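Local coordinates for CsuC (PDB 6FJY), which acts as the periplasmic chaperone of archaic chaperone-usher Csu pili, holding the tip adhesin subunit CsuE in a pre-assembly complex, at residues L163-N168 with G195-N200; A1-W6 with L90-L95; I35-W40 with S50-I55; Y9-A14 with S129-E134. All blocks are in the same frame, centred on the assembly; numbering follows the deposited sequence.

Contact 1: residues L163-N168 with G195-N200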
loop_
_atom_site.group_PDB
_atom_site.type_symbol
_atom_site.label_atom_id
_atom_site.label_comp_id
_atom_site.label_asym_id
_atom_site.label_seq_id
_atom_site.Cartn_x
_atom_site.Cartn_y
_atom_site.Cartn_z
ATOM N N LEU A 163 -23.741 7.829 -18.391
ATOM C CA LEU A 163 -22.927 8.994 -18.084
ATOM C C LEU A 163 -21.530 8.782 -18.648
ATOM O O LEU A 163 -20.902 7.752 -18.389
ATOM C CB LEU A 163 -22.846 9.238 -16.576
ATOM C CG LEU A 163 -21.886 10.359 -16.145
ATOM C CD1 LEU A 163 -22.293 11.688 -16.720
ATOM C CD2 LEU A 163 -21.754 10.439 -14.631
ATOM N N TYR A 164 -21.039 9.766 -19.391
ATOM C CA TYR A 164 -19.709 9.727 -19.983
ATOM C C TYR A 164 -18.804 10.675 -19.205
ATOM O O TYR A 164 -19.168 11.832 -18.976
ATOM C CB TYR A 164 -19.749 10.136 -21.461
ATOM C CG TYR A 164 -20.436 9.162 -22.405
ATOM C CD1 TYR A 164 -21.815 8.978 -22.373
ATOM C CD2 TYR A 164 -19.711 8.462 -23.356
ATOM C CE1 TYR A 164 -22.445 8.099 -23.245
ATOM C CE2 TYR A 164 -20.328 7.590 -24.229
ATOM C CZ TYR A 164 -21.692 7.410 -24.175
ATOM O OH TYR A 164 -22.295 6.536 -25.054
ATOM N N LEU A 165 -17.629 10.188 -18.810
ATOM C CA LEU A 165 -16.621 10.996 -18.139
ATOM C C LEU A 165 -15.342 10.971 -18.959
ATOM O O LEU A 165 -14.868 9.898 -19.346
ATOM C CB LEU A 165 -16.353 10.479 -16.725
ATOM C CG LEU A 165 -17.055 11.177 -15.558
ATOM C CD1 LEU A 165 -18.380 11.735 -15.977
ATOM C CD2 LEU A 165 -17.231 10.205 -14.393
ATOM N N LYS A 166 -14.788 12.146 -19.230
ATOM C CA LYS A 166 -13.562 12.252 -20.004
ATOM C C LYS A 166 -12.476 12.880 -19.144
ATOM O O LYS A 166 -12.734 13.811 -18.380
ATOM C CB LYS A 166 -13.762 13.080 -21.282
ATOM C CG LYS A 166 -12.485 13.240 -22.090
ATOM C CD LYS A 166 -12.672 14.097 -23.334
ATOM C CE LYS A 166 -13.532 13.434 -24.382
ATOM N NZ LYS A 166 -13.817 14.404 -25.485
ATOM N N ASN A 167 -11.276 12.327 -19.235
ATOM C CA ASN A 167 -10.107 12.864 -18.561
ATOM C C ASN A 167 -9.139 13.370 -19.625
ATOM O O ASN A 167 -8.636 12.583 -20.433
ATOM C CB ASN A 167 -9.452 11.793 -17.693
ATOM C CG ASN A 167 -8.477 12.363 -16.709
ATOM O OD1 ASN A 167 -8.032 13.500 -16.848
ATOM N ND2 ASN A 167 -8.122 11.569 -15.701
ATOM N N ASN A 168 -8.883 14.676 -19.618
ATOM C CA ASN A 168 -7.915 15.308 -20.512
ATOM C C ASN A 168 -6.565 15.539 -19.849
ATOM O O ASN A 168 -5.670 16.110 -20.478
ATOM C CB ASN A 168 -8.484 16.612 -21.049
ATOM C CG ASN A 168 -9.770 16.395 -21.798
ATOM O OD1 ASN A 168 -9.829 15.585 -22.727
ATOM N ND2 ASN A 168 -10.822 17.090 -21.385
ATOM N N GLY A 195 -14.972 4.949 -9.002
ATOM C CA GLY A 195 -14.883 4.912 -10.443
ATOM C C GLY A 195 -13.568 5.485 -10.920
ATOM O O GLY A 195 -13.159 6.563 -10.482
ATOM N N TYR A 196 -12.917 4.792 -11.847
ATOM C CA TYR A 196 -11.636 5.209 -12.396
ATOM C C TYR A 196 -11.874 5.879 -13.740
ATOM O O TYR A 196 -12.604 5.345 -14.580
ATOM C CB TYR A 196 -10.690 4.027 -12.582
ATOM C CG TYR A 196 -9.895 3.639 -11.359
ATOM C CD1 TYR A 196 -8.704 4.302 -11.029
ATOM C CD2 TYR A 196 -10.332 2.610 -10.535
ATOM C CE1 TYR A 196 -7.984 3.946 -9.887
ATOM C CE2 TYR A 196 -9.627 2.251 -9.401
ATOM C CZ TYR A 196 -8.450 2.913 -9.081
ATOM O OH TYR A 196 -7.760 2.533 -7.961
ATOM N N VAL A 197 -11.309 7.073 -13.912
ATOM C CA VAL A 197 -11.195 7.704 -15.223
ATOM C C VAL A 197 -9.704 7.864 -15.493
ATOM O O VAL A 197 -9.050 8.764 -14.959
ATOM C CB VAL A 197 -11.933 9.041 -15.295
ATOM C CG1 VAL A 197 -11.983 9.532 -16.726
ATOM C CG2 VAL A 197 -13.334 8.886 -14.743
ATOM N N LEU A 198 -9.162 6.989 -16.328
ATOM C CA LEU A 198 -7.740 6.993 -16.604
ATOM C C LEU A 198 -7.353 8.236 -17.404
ATOM O O LEU A 198 -8.178 8.872 -18.067
ATOM C CB LEU A 198 -7.347 5.721 -17.359
ATOM C CG LEU A 198 -7.437 4.399 -16.589
ATOM C CD1 LEU A 198 -7.077 3.248 -17.491
ATOM C CD2 LEU A 198 -6.521 4.394 -15.345
ATOM N N SER A 199 -6.063 8.561 -17.335
ATOM C CA SER A 199 -5.509 9.703 -18.056
ATOM C C SER A 199 -5.757 9.590 -19.557
ATOM O O SER A 199 -5.593 8.521 -20.156
ATOM C CB SER A 199 -4.009 9.790 -17.799
ATOM O OG SER A 199 -3.383 8.670 -18.385
ATOM N N ASN A 200 -6.128 10.711 -20.169
ATOM C CA ASN A 200 -6.341 10.780 -21.614
ATOM C C ASN A 200 -7.294 9.681 -22.081
ATOM O O ASN A 200 -7.041 8.967 -23.054
ATOM C CB ASN A 200 -5.010 10.716 -22.366
ATOM C CG ASN A 200 -3.985 11.703 -21.829
ATOM O OD1 ASN A 200 -4.055 12.901 -22.103
ATOM N ND2 ASN A 200 -3.013 11.196 -21.084
#
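This contact lies in the C-terminal part of a PapD-like two-domain chaperone, whose domains are Ig-like beta sandwiches. Strand 163-167 belongs to a five-stranded sheet. Strand 195-197 pairs with 173-175 instead. The two strand axes approach to 8.1 Å at 47°, so side chains rather than backbone pairing fill the gap. The tight part is built on Val197, Leu165 and Asn167. Val197 turns one methyl to each neighbour. Its CG1, anti to the backbone N (chi1 -170°), presses on Asn167 CB at 3.5 Å. Its CG2 meets Leu165 CB at 3.9 Å, and the two side chains cross at about a right angle. Asn167 also has CG anti to its backbone N (chi1 -165°), which carries the amide past the valine. All three residues are buried. The amide is well satisfied. OD1 accepts from the backbone N of Gly169 and of Val148, and ND2 also reaches the carbonyl of Lys171. These bonds fix the rotation of the amide.

The loose side begins where the strands end. The CA atoms of Asn168 and Asn200 are 4.9 Å apart. Both side chains start out away from the other segment, but the end of Asn200 turns back toward it. Asn200 is exposed, and its ND2 bonds to Gln170. Its OD1 comes no nearer than 3.9 Å to Asn168 O. Back in the buried part, Asn167 ND2 donates to Val197 O at 3.0 Å. The acceptor lies in the amide plane of Asn167, but the donor sits above the carbonyl plane of Val197, not on a lone pair.

Contact 2: residues A1-W6 with L90-L95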
loop_
_atom_site.group_PDB
_atom_site.type_symbol
_atom_site.label_atom_id
_atom_site.label_comp_id
_atom_site.label_asym_id
_atom_site.label_seq_id
_atom_site.Cartn_x
_atom_site.Cartn_y
_atom_site.Cartn_z
ATOM N N ALA A 1 -6.479 -19.683 5.316
ATOM C CA ALA A 1 -5.209 -18.960 5.284
ATOM C C ALA A 1 -5.423 -17.447 5.279
ATOM O O ALA A 1 -6.116 -16.912 4.410
ATOM C CB ALA A 1 -4.395 -19.379 4.068
ATOM N N THR A 2 -4.779 -16.757 6.221
ATOM C CA THR A 2 -4.903 -15.310 6.346
ATOM C C THR A 2 -3.774 -14.666 5.554
ATOM O O THR A 2 -2.605 -14.739 5.948
ATOM C CB THR A 2 -4.844 -14.876 7.809
ATOM O OG1 THR A 2 -3.524 -15.096 8.323
ATOM C CG2 THR A 2 -5.849 -15.655 8.650
ATOM N N PHE A 3 -4.135 -14.011 4.455
ATOM C CA PHE A 3 -3.194 -13.379 3.550
ATOM C C PHE A 3 -3.181 -11.869 3.754
ATOM O O PHE A 3 -4.230 -11.231 3.872
ATOM C CB PHE A 3 -3.561 -13.702 2.108
ATOM C CG PHE A 3 -2.414 -13.651 1.178
ATOM C CD1 PHE A 3 -1.302 -14.437 1.403
ATOM C CD2 PHE A 3 -2.454 -12.840 0.056
ATOM C CE1 PHE A 3 -0.230 -14.403 0.537
ATOM C CE2 PHE A 3 -1.387 -12.800 -0.819
ATOM C CZ PHE A 3 -0.271 -13.583 -0.576
ATOM N N LEU A 4 -1.981 -11.310 3.762
ATOM C CA LEU A 4 -1.737 -9.882 3.872
ATOM C C LEU A 4 -0.890 -9.443 2.686
ATOM O O LEU A 4 0.209 -9.968 2.479
ATOM C CB LEU A 4 -1.048 -9.577 5.204
ATOM C CG LEU A 4 -0.516 -8.197 5.551
ATOM C CD1 LEU A 4 -0.689 -7.978 7.028
ATOM C CD2 LEU A 4 0.942 -8.118 5.192
ATOM N N ILE A 5 -1.414 -8.519 1.885
ATOM C CA ILE A 5 -0.726 -8.024 0.699
ATOM C C ILE A 5 -0.792 -6.498 0.700
ATOM O O ILE A 5 -1.881 -5.918 0.769
ATOM C CB ILE A 5 -1.311 -8.612 -0.603
ATOM C CG1 ILE A 5 -0.719 -7.905 -1.815
ATOM C CG2 ILE A 5 -2.826 -8.541 -0.611
ATOM C CD1 ILE A 5 -1.116 -8.538 -3.109
ATOM N N TRP A 6 0.374 -5.855 0.640
ATOM C CA TRP A 6 0.506 -4.403 0.655
ATOM C C TRP A 6 1.799 -4.028 -0.048
ATOM O O TRP A 6 2.758 -4.813 -0.042
ATOM C CB TRP A 6 0.529 -3.830 2.082
ATOM C CG TRP A 6 1.709 -4.295 2.874
ATOM C CD1 TRP A 6 1.895 -5.531 3.402
ATOM C CD2 TRP A 6 2.876 -3.530 3.218
ATOM N NE1 TRP A 6 3.106 -5.593 4.051
ATOM C CE2 TRP A 6 3.723 -4.373 3.960
ATOM C CE3 TRP A 6 3.282 -2.216 2.968
ATOM C CZ2 TRP A 6 4.944 -3.947 4.473
ATOM C CZ3 TRP A 6 4.507 -1.791 3.468
ATOM C CH2 TRP A 6 5.323 -2.656 4.215
ATOM N N LEU A 90 -2.385 -5.211 -11.169
ATOM C CA LEU A 90 -1.710 -6.331 -10.530
ATOM C C LEU A 90 -2.774 -7.329 -10.085
ATOM O O LEU A 90 -3.720 -6.953 -9.380
ATOM C CB LEU A 90 -0.891 -5.842 -9.339
ATOM C CG LEU A 90 -0.352 -6.907 -8.388
ATOM C CD1 LEU A 90 0.549 -7.858 -9.115
ATOM C CD2 LEU A 90 0.356 -6.280 -7.200
ATOM N N ILE A 91 -2.642 -8.586 -10.520
ATOM C CA ILE A 91 -3.602 -9.637 -10.193
ATOM C C ILE A 91 -2.868 -10.751 -9.456
ATOM O O ILE A 91 -2.029 -11.451 -10.043
ATOM C CB ILE A 91 -4.308 -10.200 -11.432
ATOM C CG1 ILE A 91 -5.017 -9.106 -12.230
ATOM C CG2 ILE A 91 -5.328 -11.241 -10.988
ATOM C CD1 ILE A 91 -6.146 -8.468 -11.495
ATOM N N VAL A 92 -3.204 -10.948 -8.186
ATOM C CA VAL A 92 -2.631 -12.044 -7.417
ATOM C C VAL A 92 -3.747 -12.951 -6.903
ATOM O O VAL A 92 -4.723 -12.487 -6.292
ATOM C CB VAL A 92 -1.692 -11.560 -6.293
ATOM C CG1 VAL A 92 -1.539 -10.039 -6.290
ATOM C CG2 VAL A 92 -2.057 -12.154 -4.950
ATOM N N ASP A 93 -3.621 -14.236 -7.218
ATOM C CA ASP A 93 -4.598 -15.265 -6.894
ATOM C C ASP A 93 -4.083 -16.083 -5.709
ATOM O O ASP A 93 -3.006 -16.686 -5.794
ATOM C CB ASP A 93 -4.817 -16.153 -8.115
ATOM C CG ASP A 93 -5.628 -15.466 -9.192
ATOM O OD1 ASP A 93 -6.780 -15.098 -8.904
ATOM O OD2 ASP A 93 -5.112 -15.279 -10.319
ATOM N N GLU A 94 -4.853 -16.109 -4.617
ATOM C CA GLU A 94 -4.440 -16.709 -3.347
ATOM C C GLU A 94 -5.236 -17.984 -3.097
ATOM O O GLU A 94 -6.463 -17.935 -2.953
ATOM C CB GLU A 94 -4.635 -15.723 -2.189
ATOM C CG GLU A 94 -4.101 -16.181 -0.814
ATOM C CD GLU A 94 -5.187 -16.777 0.086
ATOM O OE1 GLU A 94 -6.347 -16.890 -0.361
ATOM O OE2 GLU A 94 -4.883 -17.132 1.244
ATOM N N LEU A 95 -4.535 -19.111 -3.014
ATOM C CA LEU A 95 -5.161 -20.426 -2.855
ATOM C C LEU A 95 -4.686 -21.078 -1.561
ATOM O O LEU A 95 -3.590 -21.667 -1.527
ATOM C CB LEU A 95 -4.854 -21.330 -4.055
ATOM C CG LEU A 95 -4.042 -20.793 -5.256
ATOM C CD1 LEU A 95 -3.616 -21.939 -6.155
ATOM C CD2 LEU A 95 -4.774 -19.709 -6.089
#
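Glu94 lies over one face of the Phe3 ring. Its CG sits 3.9 Å from the ring centroid, a CH-pi contact offset toward the rim, with Phe3 CG as its nearest ring atom. The two side chains slide past each other in opposite directions. The glutamate chain bends at chi2 (-98°). The bend takes OE2 to Ala1, where it touches CB at 3.6 Å. Val92 CG2 meets the same ring obliquely, 4.2 Å from Phe3 CE2. Deeper in, Ile5 and Val92 reach toward each other tip to tip, with Ile5 CD1 on Val92 CG1 at 3.5 Å. Ile5 is extended, with CG1 anti to the backbone N and chi2 at 173°, which brings CD1 to the valine.

The strands run nearly antiparallel (167°), with axes 9.9 Å apart. They face each other across the interior of the Ig-like sandwich of the PapD-type N-terminal domain. Strand 3-6 is held by backbone bonds to strand 18-25, Leu4 with Gln24 among them. Strand 90-95 is held by bonds such as Leu90 with Ile118 and Ile91 with Arg36. Leu23 and Val33 pack on Phe3, and Met114 touches Glu94. On the outer side of strand 3-6, Leu4 and Trp6 pack on another protein chain.

Contact 3: residues I35-W40 with S50-I55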
loop_
_atom_site.group_PDB
_atom_site.type_symbol
_atom_site.label_atom_id
_atom_site.label_comp_id
_atom_site.label_asym_id
_atom_site.label_seq_id
_atom_site.Cartn_x
_atom_site.Cartn_y
_atom_site.Cartn_z
ATOM N N ILE A 35 0.938 -14.510 -9.580
ATOM C CA ILE A 35 1.031 -13.072 -9.789
ATOM C C ILE A 35 1.105 -12.805 -11.283
ATOM O O ILE A 35 1.939 -13.391 -11.977
ATOM C CB ILE A 35 2.258 -12.478 -9.077
ATOM C CG1 ILE A 35 2.217 -12.809 -7.582
ATOM C CG2 ILE A 35 2.283 -10.988 -9.235
ATOM C CD1 ILE A 35 2.996 -14.065 -7.209
ATOM N N ARG A 36 0.220 -11.949 -11.784
ATOM C CA ARG A 36 0.268 -11.482 -13.166
ATOM C C ARG A 36 0.068 -9.971 -13.199
ATOM O O ARG A 36 -0.538 -9.392 -12.297
ATOM C CB ARG A 36 -0.793 -12.166 -14.033
ATOM C CG ARG A 36 -0.500 -13.638 -14.336
ATOM C CD ARG A 36 -1.681 -14.306 -15.006
ATOM N NE ARG A 36 -2.829 -14.405 -14.109
ATOM C CZ ARG A 36 -4.031 -14.836 -14.480
ATOM N NH1 ARG A 36 -4.250 -15.199 -15.737
ATOM N NH2 ARG A 36 -5.018 -14.895 -13.597
ATOM N N VAL A 37 0.603 -9.317 -14.229
ATOM C CA VAL A 37 0.419 -7.877 -14.381
ATOM C C VAL A 37 -0.121 -7.614 -15.782
ATOM O O VAL A 37 0.499 -7.996 -16.777
ATOM C CB VAL A 37 1.709 -7.077 -14.127
ATOM C CG1 VAL A 37 1.450 -5.572 -14.285
ATOM C CG2 VAL A 37 2.237 -7.370 -12.745
ATOM N N PHE A 38 -1.254 -6.938 -15.851
ATOM C CA PHE A 38 -1.931 -6.637 -17.096
ATOM C C PHE A 38 -1.888 -5.141 -17.357
ATOM O O PHE A 38 -1.901 -4.332 -16.430
ATOM C CB PHE A 38 -3.390 -7.108 -17.054
ATOM C CG PHE A 38 -3.543 -8.603 -16.984
ATOM C CD1 PHE A 38 -3.611 -9.360 -18.143
ATOM C CD2 PHE A 38 -3.593 -9.256 -15.761
ATOM C CE1 PHE A 38 -3.750 -10.732 -18.081
ATOM C CE2 PHE A 38 -3.736 -10.627 -15.696
ATOM C CZ PHE A 38 -3.808 -11.366 -16.852
ATOM N N LYS A 39 -1.817 -4.788 -18.636
ATOM C CA LYS A 39 -1.943 -3.400 -19.030
ATOM C C LYS A 39 -3.416 -3.027 -19.011
ATOM O O LYS A 39 -4.282 -3.833 -19.363
ATOM C CB LYS A 39 -1.341 -3.167 -20.408
ATOM C CG LYS A 39 -0.943 -1.725 -20.672
ATOM C CD LYS A 39 0.042 -1.637 -21.832
ATOM C CE LYS A 39 0.571 -0.217 -22.025
ATOM N NZ LYS A 39 1.578 -0.146 -23.135
ATOM N N TRP A 40 -3.692 -1.816 -18.541
ATOM C CA TRP A 40 -5.037 -1.345 -18.250
ATOM C C TRP A 40 -5.312 -0.105 -19.088
ATOM O O TRP A 40 -4.591 0.891 -18.980
ATOM C CB TRP A 40 -5.154 -1.050 -16.756
ATOM C CG TRP A 40 -6.451 -0.499 -16.278
ATOM C CD1 TRP A 40 -7.644 -0.509 -16.917
ATOM C CD2 TRP A 40 -6.668 0.163 -15.021
ATOM N NE1 TRP A 40 -8.602 0.108 -16.138
ATOM C CE2 TRP A 40 -8.024 0.525 -14.968
ATOM C CE3 TRP A 40 -5.841 0.473 -13.938
ATOM C CZ2 TRP A 40 -8.580 1.192 -13.882
ATOM C CZ3 TRP A 40 -6.388 1.146 -12.859
ATOM C CH2 TRP A 40 -7.755 1.497 -12.841
ATOM N N SER A 50 -4.898 -6.415 -20.762
ATOM C CA SER A 50 -4.148 -7.183 -21.742
ATOM C C SER A 50 -2.804 -7.623 -21.183
ATOM O O SER A 50 -2.210 -6.952 -20.332
ATOM C CB SER A 50 -3.916 -6.376 -23.028
ATOM O OG SER A 50 -3.277 -5.145 -22.744
ATOM N N GLU A 51 -2.316 -8.744 -21.718
ATOM C CA GLU A 51 -0.995 -9.250 -21.373
ATOM C C GLU A 51 0.066 -8.244 -21.792
ATOM O O GLU A 51 -0.128 -7.453 -22.713
ATOM C CB GLU A 51 -0.742 -10.604 -22.038
ATOM C CG GLU A 51 -1.575 -11.731 -21.447
ATOM C CD GLU A 51 -1.153 -13.094 -21.947
ATOM O OE1 GLU A 51 -0.587 -13.188 -23.059
ATOM O OE2 GLU A 51 -1.397 -14.081 -21.224
ATOM N N GLN A 52 1.189 -8.270 -21.089
ATOM C CA GLN A 52 2.179 -7.218 -21.220
ATOM C C GLN A 52 3.515 -7.700 -20.658
ATOM O O GLN A 52 3.553 -8.515 -19.730
ATOM C CB GLN A 52 1.666 -5.963 -20.503
ATOM C CG GLN A 52 2.707 -4.981 -20.057
ATOM C CD GLN A 52 3.210 -5.253 -18.663
ATOM O OE1 GLN A 52 4.035 -4.515 -18.158
ATOM N NE2 GLN A 52 2.708 -6.306 -18.028
ATOM N N SER A 53 4.608 -7.199 -21.247
ATOM C CA SER A 53 5.969 -7.493 -20.801
ATOM C C SER A 53 6.713 -6.262 -20.298
ATOM O O SER A 53 7.930 -6.328 -20.093
ATOM C CB SER A 53 6.770 -8.149 -21.934
ATOM O OG SER A 53 6.082 -9.282 -22.432
ATOM N N GLU A 54 6.028 -5.130 -20.149
ATOM C CA GLU A 54 6.694 -3.894 -19.741
ATOM C C GLU A 54 7.020 -3.916 -18.257
ATOM O O GLU A 54 8.063 -3.398 -17.831
ATOM C CB GLU A 54 5.814 -2.687 -20.061
ATOM C CG GLU A 54 5.376 -2.604 -21.513
ATOM C CD GLU A 54 4.243 -1.606 -21.715
ATOM O OE1 GLU A 54 3.764 -1.038 -20.707
ATOM O OE2 GLU A 54 3.836 -1.386 -22.879
ATOM N N ILE A 55 6.107 -4.472 -17.460
ATOM C CA ILE A 55 6.277 -4.668 -16.027
ATOM C C ILE A 55 6.275 -6.163 -15.763
ATOM O O ILE A 55 5.263 -6.846 -15.971
ATOM C CB ILE A 55 5.174 -3.970 -15.220
ATOM C CG1 ILE A 55 5.208 -2.474 -15.479
ATOM C CG2 ILE A 55 5.359 -4.242 -13.742
ATOM C CD1 ILE A 55 6.549 -1.888 -15.201
#
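The Phe38 ring meets the second segment at its edge, where Ser50 C lies in the ring plane 3.6 Å from Phe38 CD1. Glu51 runs alongside the ring, pointing the same way, and its CG touches CE1 of Phe38 at 4.1 Å. The flat guanidinium of Arg36 has Phe38 CE2 above one face, toward the rim.

Lys39 and Ser50 form an antiparallel hydrogen-bonded pair that joins strand 31-41 to strand 48-50. Lys39 N donates to Ser50 O at 2.8 Å, and Ser50 N returns a bond to Lys39 O at 3.0 Å. Both donors lie in the carbonyl planes. Beyond this pair the chain leaves the strand and loops back toward strand 55-64, which also pairs with 31-41. Val37 CG1 packs on Ile55 CB at 4.2 Å, where the loop returns.

Lys39 is extended, with CG anti to its backbone N (chi1 -158°), and reaches out to Glu54, which it crosses obliquely. Its NZ forms a salt bridge with Glu54 OE2 at 2.6 Å, on the syn lone pair. Tyr88 OH binds the other oxygen, OE1. The carboxylate is thus held at both oxygens, and the two partners would be expected to favour its charged form.

Contact 4: residues Y9-A14 with S129-E134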
loop_
_atom_site.group_PDB
_atom_site.type_symbol
_atom_site.label_atom_id
_atom_site.label_comp_id
_atom_site.label_asym_id
_atom_site.label_seq_id
_atom_site.Cartn_x
_atom_site.Cartn_y
_atom_site.Cartn_z
ATOM N N TYR A 9 -1.980 0.161 -3.400
ATOM C CA TYR A 9 -1.879 1.241 -4.386
ATOM C C TYR A 9 -0.417 1.467 -4.736
ATOM O O TYR A 9 0.138 2.536 -4.469
ATOM C CB TYR A 9 -2.510 2.534 -3.868
ATOM C CG TYR A 9 -3.985 2.433 -3.557
ATOM C CD1 TYR A 9 -4.911 2.134 -4.548
ATOM C CD2 TYR A 9 -4.453 2.623 -2.272
ATOM C CE1 TYR A 9 -6.273 2.050 -4.265
ATOM C CE2 TYR A 9 -5.803 2.535 -1.979
ATOM C CZ TYR A 9 -6.707 2.245 -2.976
ATOM O OH TYR A 9 -8.040 2.154 -2.671
ATOM N N PRO A 10 0.243 0.480 -5.336
ATOM C CA PRO A 10 1.657 0.637 -5.672
ATOM C C PRO A 10 1.867 1.488 -6.921
ATOM O O PRO A 10 0.964 1.689 -7.741
ATOM C CB PRO A 10 2.114 -0.805 -5.896
ATOM C CG PRO A 10 0.902 -1.464 -6.472
ATOM C CD PRO A 10 -0.271 -0.831 -5.764
ATOM N N LYS A 11 3.092 1.999 -7.039
ATOM C CA LYS A 11 3.506 2.800 -8.182
ATOM C C LYS A 11 5.020 2.743 -8.309
ATOM O O LYS A 11 5.733 2.468 -7.341
ATOM C CB LYS A 11 3.032 4.262 -8.106
ATOM C CG LYS A 11 2.758 4.829 -6.716
ATOM C CD LYS A 11 3.991 5.020 -5.866
ATOM C CE LYS A 11 3.581 5.418 -4.438
ATOM N NZ LYS A 11 4.728 5.605 -3.486
ATOM N N ILE A 12 5.485 2.978 -9.534
ATOM C CA ILE A 12 6.899 2.994 -9.895
ATOM C C ILE A 12 7.205 4.387 -10.435
ATOM O O ILE A 12 6.703 4.767 -11.501
ATOM C CB ILE A 12 7.225 1.921 -10.941
ATOM C CG1 ILE A 12 6.550 0.600 -10.564
ATOM C CG2 ILE A 12 8.739 1.744 -11.070
ATOM C CD1 ILE A 12 6.846 -0.549 -11.515
ATOM N N GLU A 13 8.007 5.156 -9.701
ATOM C CA GLU A 13 8.296 6.522 -10.114
ATOM C C GLU A 13 9.241 6.530 -11.318
ATOM O O GLU A 13 9.806 5.500 -11.718
ATOM C CB GLU A 13 8.877 7.324 -8.949
ATOM C CG GLU A 13 7.993 7.344 -7.694
ATOM C CD GLU A 13 6.750 8.184 -7.833
ATOM O OE1 GLU A 13 6.609 8.891 -8.850
ATOM O OE2 GLU A 13 5.913 8.140 -6.909
ATOM N N ALA A 14 9.404 7.726 -11.906
ATOM C CA ALA A 14 10.195 7.848 -13.130
ATOM C C ALA A 14 11.650 7.461 -12.905
ATOM O O ALA A 14 12.277 6.861 -13.785
ATOM C CB ALA A 14 10.102 9.269 -13.685
ATOM N N SER A 129 3.761 10.119 -9.162
ATOM C CA SER A 129 2.541 9.759 -8.439
ATOM C C SER A 129 2.004 10.936 -7.629
ATOM O O SER A 129 0.796 11.025 -7.383
ATOM C CB SER A 129 2.813 8.589 -7.495
ATOM O OG SER A 129 3.801 8.935 -6.524
ATOM N N GLY A 130 2.891 11.800 -7.141
ATOM C CA GLY A 130 2.504 12.870 -6.251
ATOM C C GLY A 130 2.325 12.466 -4.805
ATOM O O GLY A 130 1.941 13.313 -3.990
ATOM N N LEU A 131 2.568 11.201 -4.459
ATOM C CA LEU A 131 2.436 10.759 -3.078
ATOM C C LEU A 131 3.743 10.881 -2.301
ATOM O O LEU A 131 3.745 10.676 -1.083
ATOM C CB LEU A 131 1.936 9.302 -3.030
ATOM C CG LEU A 131 0.582 9.041 -3.707
ATOM C CD1 LEU A 131 0.007 7.700 -3.317
ATOM C CD2 LEU A 131 -0.406 10.150 -3.428
ATOM N N THR A 132 4.841 11.226 -2.970
ATOM C CA THR A 132 6.113 11.501 -2.325
ATOM C C THR A 132 6.473 12.964 -2.559
ATOM O O THR A 132 5.993 13.598 -3.505
ATOM C CB THR A 132 7.236 10.591 -2.853
ATOM O OG1 THR A 132 7.595 10.979 -4.182
ATOM C CG2 THR A 132 6.773 9.146 -2.892
ATOM N N GLU A 133 7.323 13.495 -1.677
ATOM C CA GLU A 133 7.792 14.868 -1.835
ATOM C C GLU A 133 8.460 15.056 -3.190
ATOM O O GLU A 133 8.198 16.037 -3.897
ATOM C CB GLU A 133 8.753 15.233 -0.699
ATOM N N GLU A 134 9.326 14.114 -3.571
ATOM C CA GLU A 134 10.043 14.226 -4.836
ATOM C C GLU A 134 9.089 14.192 -6.022
ATOM O O GLU A 134 9.249 14.961 -6.976
ATOM C CB GLU A 134 11.087 13.114 -4.948
ATOM C CG GLU A 134 12.183 13.399 -5.963
ATOM C CD GLU A 134 13.342 12.421 -5.868
ATOM O OE1 GLU A 134 13.131 11.284 -5.394
ATOM O OE2 GLU A 134 14.467 12.794 -6.267
#
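Segment 9-14 is a short strand at 11-12 flanked by loop. Segment 129-134 is a turn that leads into helix 133-140. Gly130 has phi 81° and psi 2°, where a CB would crowd the carbonyl O of Ser129, and Thr132 takes the N-cap position. The backbones stay apart: the nearest CA atoms, of Glu13 and Ser129, are 6.8 Å from each other.

Glu13 spans this gap. Its chain bends at chi2 (-72°) and turns the carboxylate to the start of the turn. Ser129 N donates to Glu13 OE1 at 3.1 Å, along the syn lone pair, in a nearly straight bond. Both residues are buried. Lys11 bends at chi2 and then runs out extended over the turn. Its CG packs on Ser129 CB at 3.8 Å. Farther out, CE nears Leu131 CD1, and NZ comes to 4.1 Å from Thr132 CG2, the two side chains crossing obliquely. The hydroxyl of Thr132 bonds with that of Ser135, within the first turn of the helix.

Strand 11-12 is held to strand 109-123 by backbone bonds of Ile12 with Phe121 and Tyr123. The arrangement joins the N-terminal, PapD-type Ig-like domain to the segment that follows its last strand, on the way to the second domain.

Overall arrangement
Contact 2 is the most buried of the four and is mainly apolar, as suits the interior of the N-terminal sandwich. Contact 3 holds the same sheet, since strands 31-41 and 85-95 are neighbours, but it lies nearer the surface and adds backbone pairing and a salt bridge. Contact 4 is partly buried and relies on a carboxylate gripping a backbone N-H. Ile12 and Ile55 link it to contact 3 by packing. Contact 1 is in the other domain, with about 29 Å between its centre and that of contact 2, and combines valine packing with a buried amide. It still touches the N-terminal domain: Tyr196 meets Trp40 of contact 3 and Tyr9 of contact 4.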